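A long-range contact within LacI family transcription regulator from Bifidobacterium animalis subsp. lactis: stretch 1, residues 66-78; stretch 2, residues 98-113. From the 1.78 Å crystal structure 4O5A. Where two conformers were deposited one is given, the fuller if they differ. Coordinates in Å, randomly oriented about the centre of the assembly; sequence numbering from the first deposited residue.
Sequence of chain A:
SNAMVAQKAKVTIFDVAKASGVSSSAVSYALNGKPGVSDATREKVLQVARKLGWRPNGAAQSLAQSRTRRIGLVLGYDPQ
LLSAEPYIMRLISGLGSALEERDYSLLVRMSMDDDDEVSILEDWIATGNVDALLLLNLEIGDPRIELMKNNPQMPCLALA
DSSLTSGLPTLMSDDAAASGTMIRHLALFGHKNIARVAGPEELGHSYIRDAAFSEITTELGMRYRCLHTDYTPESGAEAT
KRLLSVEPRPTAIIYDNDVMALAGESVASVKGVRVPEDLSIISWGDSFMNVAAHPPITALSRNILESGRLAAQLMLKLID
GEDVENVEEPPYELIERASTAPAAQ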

# COMPACT_ATOMS: atom_id res chain seq x y z
N SER A 66 16.80 -1.39 31.99
CA SER A 66 16.20 -0.17 31.44
C SER A 66 15.41 -0.49 30.17
O SER A 66 15.60 -1.55 29.57
CB SER A 66 17.28 0.87 31.15
OG SER A 66 16.73 2.16 31.02
N ARG A 67 14.53 0.41 29.76
CA ARG A 67 13.75 0.20 28.54
C ARG A 67 13.98 1.32 27.54
O ARG A 67 14.09 2.49 27.92
CB ARG A 67 12.26 0.06 28.85
CG ARG A 67 11.90 -1.24 29.56
CD ARG A 67 10.64 -1.11 30.40
NE ARG A 67 9.43 -1.10 29.58
CZ ARG A 67 8.46 -2.01 29.67
NH1 ARG A 67 8.54 -3.01 30.55
NH2 ARG A 67 7.40 -1.92 28.89
N THR A 68 14.07 0.96 26.27
CA THR A 68 14.27 1.93 25.22
C THR A 68 12.93 2.43 24.74
O THR A 68 12.83 3.50 24.12
CB THR A 68 15.01 1.34 24.00
OG1 THR A 68 14.23 0.27 23.44
CG2 THR A 68 16.39 0.82 24.38
N ARG A 69 11.88 1.65 25.02
CA ARG A 69 10.54 1.91 24.51
C ARG A 69 10.47 1.89 22.99
O ARG A 69 9.70 2.63 22.38
CB ARG A 69 9.95 3.20 25.08
CG ARG A 69 10.08 3.29 26.60
CD ARG A 69 9.15 4.33 27.19
NE ARG A 69 7.81 3.78 27.37
CZ ARG A 69 7.44 3.02 28.40
NH1 ARG A 69 6.20 2.56 28.47
NH2 ARG A 69 8.30 2.72 29.37
N ARG A 70 11.29 1.03 22.38
CA ARG A 70 11.31 0.86 20.93
C ARG A 70 11.19 -0.61 20.58
O ARG A 70 11.70 -1.47 21.30
CB ARG A 70 12.62 1.41 20.33
CG ARG A 70 12.79 2.91 20.49
CD ARG A 70 14.01 3.44 19.75
NE ARG A 70 15.28 3.08 20.38
CZ ARG A 70 15.87 3.81 21.32
NH1 ARG A 70 15.30 4.92 21.77
NH2 ARG A 70 17.04 3.42 21.84
N ILE A 71 10.49 -0.88 19.48
CA ILE A 71 10.40 -2.21 18.91
C ILE A 71 11.10 -2.13 17.57
O ILE A 71 10.81 -1.22 16.79
CB ILE A 71 8.93 -2.59 18.60
CG1 ILE A 71 8.06 -2.47 19.85
CG2 ILE A 71 8.84 -3.97 17.95
CD1 ILE A 71 8.45 -3.40 20.98
N GLY A 72 12.01 -3.06 17.28
CA GLY A 72 12.71 -3.01 16.00
C GLY A 72 12.04 -3.79 14.88
O GLY A 72 11.54 -4.91 15.09
N LEU A 73 12.03 -3.21 13.68
CA LEU A 73 11.51 -3.85 12.48
C LEU A 73 12.41 -3.54 11.32
O LEU A 73 12.62 -2.37 10.99
CB LEU A 73 10.08 -3.37 12.18
CG LEU A 73 9.48 -3.85 10.86
CD1 LEU A 73 9.43 -5.37 10.82
CD2 LEU A 73 8.09 -3.28 10.70
N VAL A 74 12.97 -4.57 10.69
CA VAL A 74 13.71 -4.34 9.46
C VAL A 74 12.83 -4.69 8.27
O VAL A 74 12.32 -5.80 8.16
CB VAL A 74 15.02 -5.15 9.41
CG1 VAL A 74 15.78 -4.82 8.14
CG2 VAL A 74 15.89 -4.82 10.61
N LEU A 75 12.63 -3.71 7.39
CA LEU A 75 11.85 -3.94 6.17
C LEU A 75 12.77 -4.18 4.98
O LEU A 75 13.94 -3.79 4.99
CB LEU A 75 10.95 -2.74 5.88
CG LEU A 75 9.86 -2.45 6.90
CD1 LEU A 75 9.11 -1.17 6.54
CD2 LEU A 75 8.91 -3.62 6.98
N GLY A 76 12.25 -4.82 3.93
CA GLY A 76 13.04 -5.03 2.73
C GLY A 76 12.83 -3.89 1.76
O GLY A 76 11.71 -3.41 1.60
N TYR A 77 13.90 -3.45 1.10
CA TYR A 77 13.79 -2.36 0.14
C TYR A 77 12.93 -2.78 -1.05
O TYR A 77 13.14 -3.84 -1.64
CB TYR A 77 15.17 -1.91 -0.34
CG TYR A 77 15.13 -0.78 -1.35
CD1 TYR A 77 14.77 0.51 -0.97
CD2 TYR A 77 15.44 -1.00 -2.68
CE1 TYR A 77 14.73 1.54 -1.89
CE2 TYR A 77 15.40 0.03 -3.61
CZ TYR A 77 15.04 1.30 -3.20
OH TYR A 77 15.00 2.32 -4.12
N ASP A 78 11.97 -1.92 -1.39
CA ASP A 78 10.92 -2.20 -2.37
C ASP A 78 10.04 -3.37 -1.95
O ASP A 78 9.37 -3.30 -0.92
CB ASP A 78 11.49 -2.44 -3.77
CG ASP A 78 11.79 -1.16 -4.50
OD1 ASP A 78 11.23 -0.11 -4.09
OD2 ASP A 78 12.56 -1.19 -5.48
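Stretch 2, residues 98-113: ALEERDYSLLVRMSMD

Stretch 2 opens in a helix that began earlier in the chain, turns through R102 and D103, and from S105 to S111 runs as a strand parallel to strand 70-76. The strand axes approach to 4.5 Å, with a signed crossing angle of -33°, the twist expected of neighbouring β-strands. R70 pairs with S105, and the register continues without a bulge to G76 with S111, CA atoms 4.8 to 5.1 Å apart.

As parallel geometry demands, only alternate residues of each strand turn their polar groups to this partner. S105 N donates to R69 O (2.9 Å), and I71 N to S105 O (2.9 Å). L107 N then donates to I71 O (2.7 Å) and L73 N to L107 O (2.9 Å); R109 N reaches L73 O (3.1 Å) and L75 N reaches R109 O (2.8 Å). S111 N to L75 O (2.8 Å) and Y77 N to S111 O (3.0 Å) complete the ladder.

Before the strands, R69 satisfies one carbonyl of the turn: its NH1 donates to R102 O at 2.6 Å, nearly linearly, while its CA lies over the Y104 ring face, 3.5 Å from the centroid. Water 1 donates to R69 O and D103 O and accepts from S105 OG; water 2 accepts from R69 NH1 and R102 NE. R67 NH2 and R102 NH2, both donors, stand 2.8 Å apart without bonding to each other; each is hydrogen-bonded elsewhere in the structure.

The face carrying I71, L73, L75, L106, V108 and M110 is buried, which suits apolar side chains, as they leave no donor or acceptor unsatisfied there. I71 CG1 meets L99 CD2 (3.7 Å), L73 CD2 meets L106 CD2 (4.0 Å), and L75 CD1 meets V108 CG1 (3.9 Å). The other face carries R70, V74, S105, L107, R109 and S111. Beyond the strands, selenomethionine M112 places CE 3.6 Å from the Y77 ring centroid, over its face.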

# COMPACT_ATOMS: atom_id res chain seq x y z
N ALA A 98 -1.40 -0.39 19.38
CA ALA A 98 -1.09 -0.97 20.68
C ALA A 98 0.14 -0.35 21.33
O ALA A 98 0.16 -0.14 22.55
CB ALA A 98 -0.95 -2.49 20.59
N LEU A 99 1.17 -0.06 20.53
CA LEU A 99 2.39 0.55 21.06
C LEU A 99 2.10 1.93 21.66
O LEU A 99 2.71 2.30 22.66
CB LEU A 99 3.49 0.63 20.00
CG LEU A 99 3.93 -0.71 19.44
CD1 LEU A 99 4.90 -0.48 18.28
CD2 LEU A 99 4.56 -1.59 20.54
N GLU A 100 1.16 2.66 21.06
CA GLU A 100 0.83 4.01 21.56
C GLU A 100 0.25 3.98 22.96
O GLU A 100 0.42 4.93 23.73
CB GLU A 100 -0.14 4.73 20.63
CG GLU A 100 0.51 5.23 19.35
CD GLU A 100 1.52 6.33 19.60
OE1 GLU A 100 1.29 7.17 20.50
OE2 GLU A 100 2.55 6.36 18.88
N GLU A 101 -0.46 2.90 23.29
CA GLU A 101 -1.03 2.73 24.62
C GLU A 101 0.04 2.73 25.71
O GLU A 101 -0.26 3.04 26.87
CB GLU A 101 -1.86 1.43 24.70
CG GLU A 101 -3.09 1.43 23.81
CD GLU A 101 -3.91 0.16 23.93
OE1 GLU A 101 -4.22 -0.26 25.07
OE2 GLU A 101 -4.25 -0.43 22.89
N ARG A 102 1.27 2.37 25.35
CA ARG A 102 2.37 2.28 26.32
C ARG A 102 3.49 3.25 25.95
O ARG A 102 4.61 3.12 26.46
CB ARG A 102 2.97 0.87 26.33
CG ARG A 102 1.99 -0.27 26.49
CD ARG A 102 1.79 -0.61 27.95
NE ARG A 102 3.05 -0.87 28.65
CZ ARG A 102 3.53 -2.08 28.93
NH1 ARG A 102 2.87 -3.17 28.58
NH2 ARG A 102 4.68 -2.20 29.59
N ASP A 103 3.21 4.19 25.05
CA ASP A 103 4.20 5.18 24.62
C ASP A 103 5.46 4.54 24.03
O ASP A 103 6.59 4.98 24.25
CB ASP A 103 4.51 6.16 25.74
CG ASP A 103 3.30 7.00 26.11
OD1 ASP A 103 2.82 7.76 25.23
OD2 ASP A 103 2.80 6.87 27.24
N TYR A 104 5.25 3.48 23.27
CA TYR A 104 6.32 2.79 22.58
C TYR A 104 6.36 3.30 21.14
O TYR A 104 5.35 3.79 20.63
CB TYR A 104 6.06 1.28 22.59
CG TYR A 104 6.89 0.56 23.63
CD1 TYR A 104 6.68 0.76 24.98
CD2 TYR A 104 7.90 -0.32 23.25
CE1 TYR A 104 7.44 0.11 25.93
CE2 TYR A 104 8.66 -0.98 24.20
CZ TYR A 104 8.43 -0.76 25.53
OH TYR A 104 9.18 -1.40 26.48
N SER A 105 7.51 3.15 20.50
CA SER A 105 7.69 3.54 19.09
C SER A 105 8.20 2.34 18.30
O SER A 105 8.75 1.40 18.87
CB SER A 105 8.74 4.65 18.95
OG SER A 105 8.42 5.80 19.69
N LEU A 106 8.04 2.40 16.99
CA LEU A 106 8.61 1.39 16.11
C LEU A 106 9.88 1.96 15.50
O LEU A 106 9.86 3.07 14.93
CB LEU A 106 7.62 1.08 14.99
CG LEU A 106 7.84 -0.14 14.11
CD1 LEU A 106 7.57 -1.42 14.91
CD2 LEU A 106 6.93 -0.08 12.88
N LEU A 107 10.98 1.22 15.59
CA LEU A 107 12.23 1.67 14.98
C LEU A 107 12.41 0.89 13.68
O LEU A 107 12.51 -0.34 13.69
CB LEU A 107 13.41 1.41 15.93
CG LEU A 107 14.73 2.07 15.50
CD1 LEU A 107 14.66 3.59 15.67
CD2 LEU A 107 15.90 1.50 16.27
N VAL A 108 12.43 1.61 12.56
CA VAL A 108 12.42 0.97 11.25
C VAL A 108 13.73 1.16 10.52
O VAL A 108 14.20 2.29 10.34
CB VAL A 108 11.28 1.52 10.38
CG1 VAL A 108 11.33 0.90 8.97
CG2 VAL A 108 9.94 1.25 11.03
N ARG A 109 14.33 0.05 10.10
CA ARG A 109 15.46 0.11 9.20
C ARG A 109 15.17 -0.69 7.94
O ARG A 109 14.17 -1.39 7.86
CB ARG A 109 16.76 -0.32 9.89
CG ARG A 109 17.31 0.79 10.78
CD ARG A 109 18.74 0.57 11.22
NE ARG A 109 19.69 0.51 10.12
CZ ARG A 109 21.01 0.57 10.28
NH1 ARG A 109 21.52 0.70 11.50
NH2 ARG A 109 21.82 0.50 9.24
N MSE A 110 16.04 -0.56 6.95
CA MSE A 110 15.74 -1.06 5.61
C MSE A 110 16.91 -1.92 5.16
O MSE A 110 18.04 -1.44 5.10
CB MSE A 110 15.52 0.13 4.66
CG MSE A 110 14.96 -0.18 3.26
SE MSE A 110 13.04 -0.55 3.20
CE MSE A 110 12.43 0.69 4.56
N SER A 111 16.66 -3.19 4.85
CA SER A 111 17.72 -4.02 4.29
C SER A 111 17.74 -3.91 2.76
O SER A 111 16.71 -4.08 2.09
CB SER A 111 17.61 -5.47 4.75
OG SER A 111 16.55 -6.14 4.10
N MSE A 112 18.90 -3.59 2.21
CA MSE A 112 19.04 -3.35 0.77
C MSE A 112 19.54 -4.61 0.08
O MSE A 112 19.52 -4.70 -1.15
CB MSE A 112 20.01 -2.19 0.51
CG MSE A 112 19.77 -0.96 1.38
SE MSE A 112 18.07 -0.06 1.04
CE MSE A 112 18.39 0.44 -0.81
N ASP A 113 20.01 -5.57 0.88
CA ASP A 113 20.58 -6.81 0.37
C ASP A 113 20.02 -8.00 1.13
O ASP A 113 19.06 -7.86 1.89
CB ASP A 113 22.11 -6.78 0.47
O HOH W 1 8.90 5.72 22.38
O HOH W 2 4.97 0.87 30.21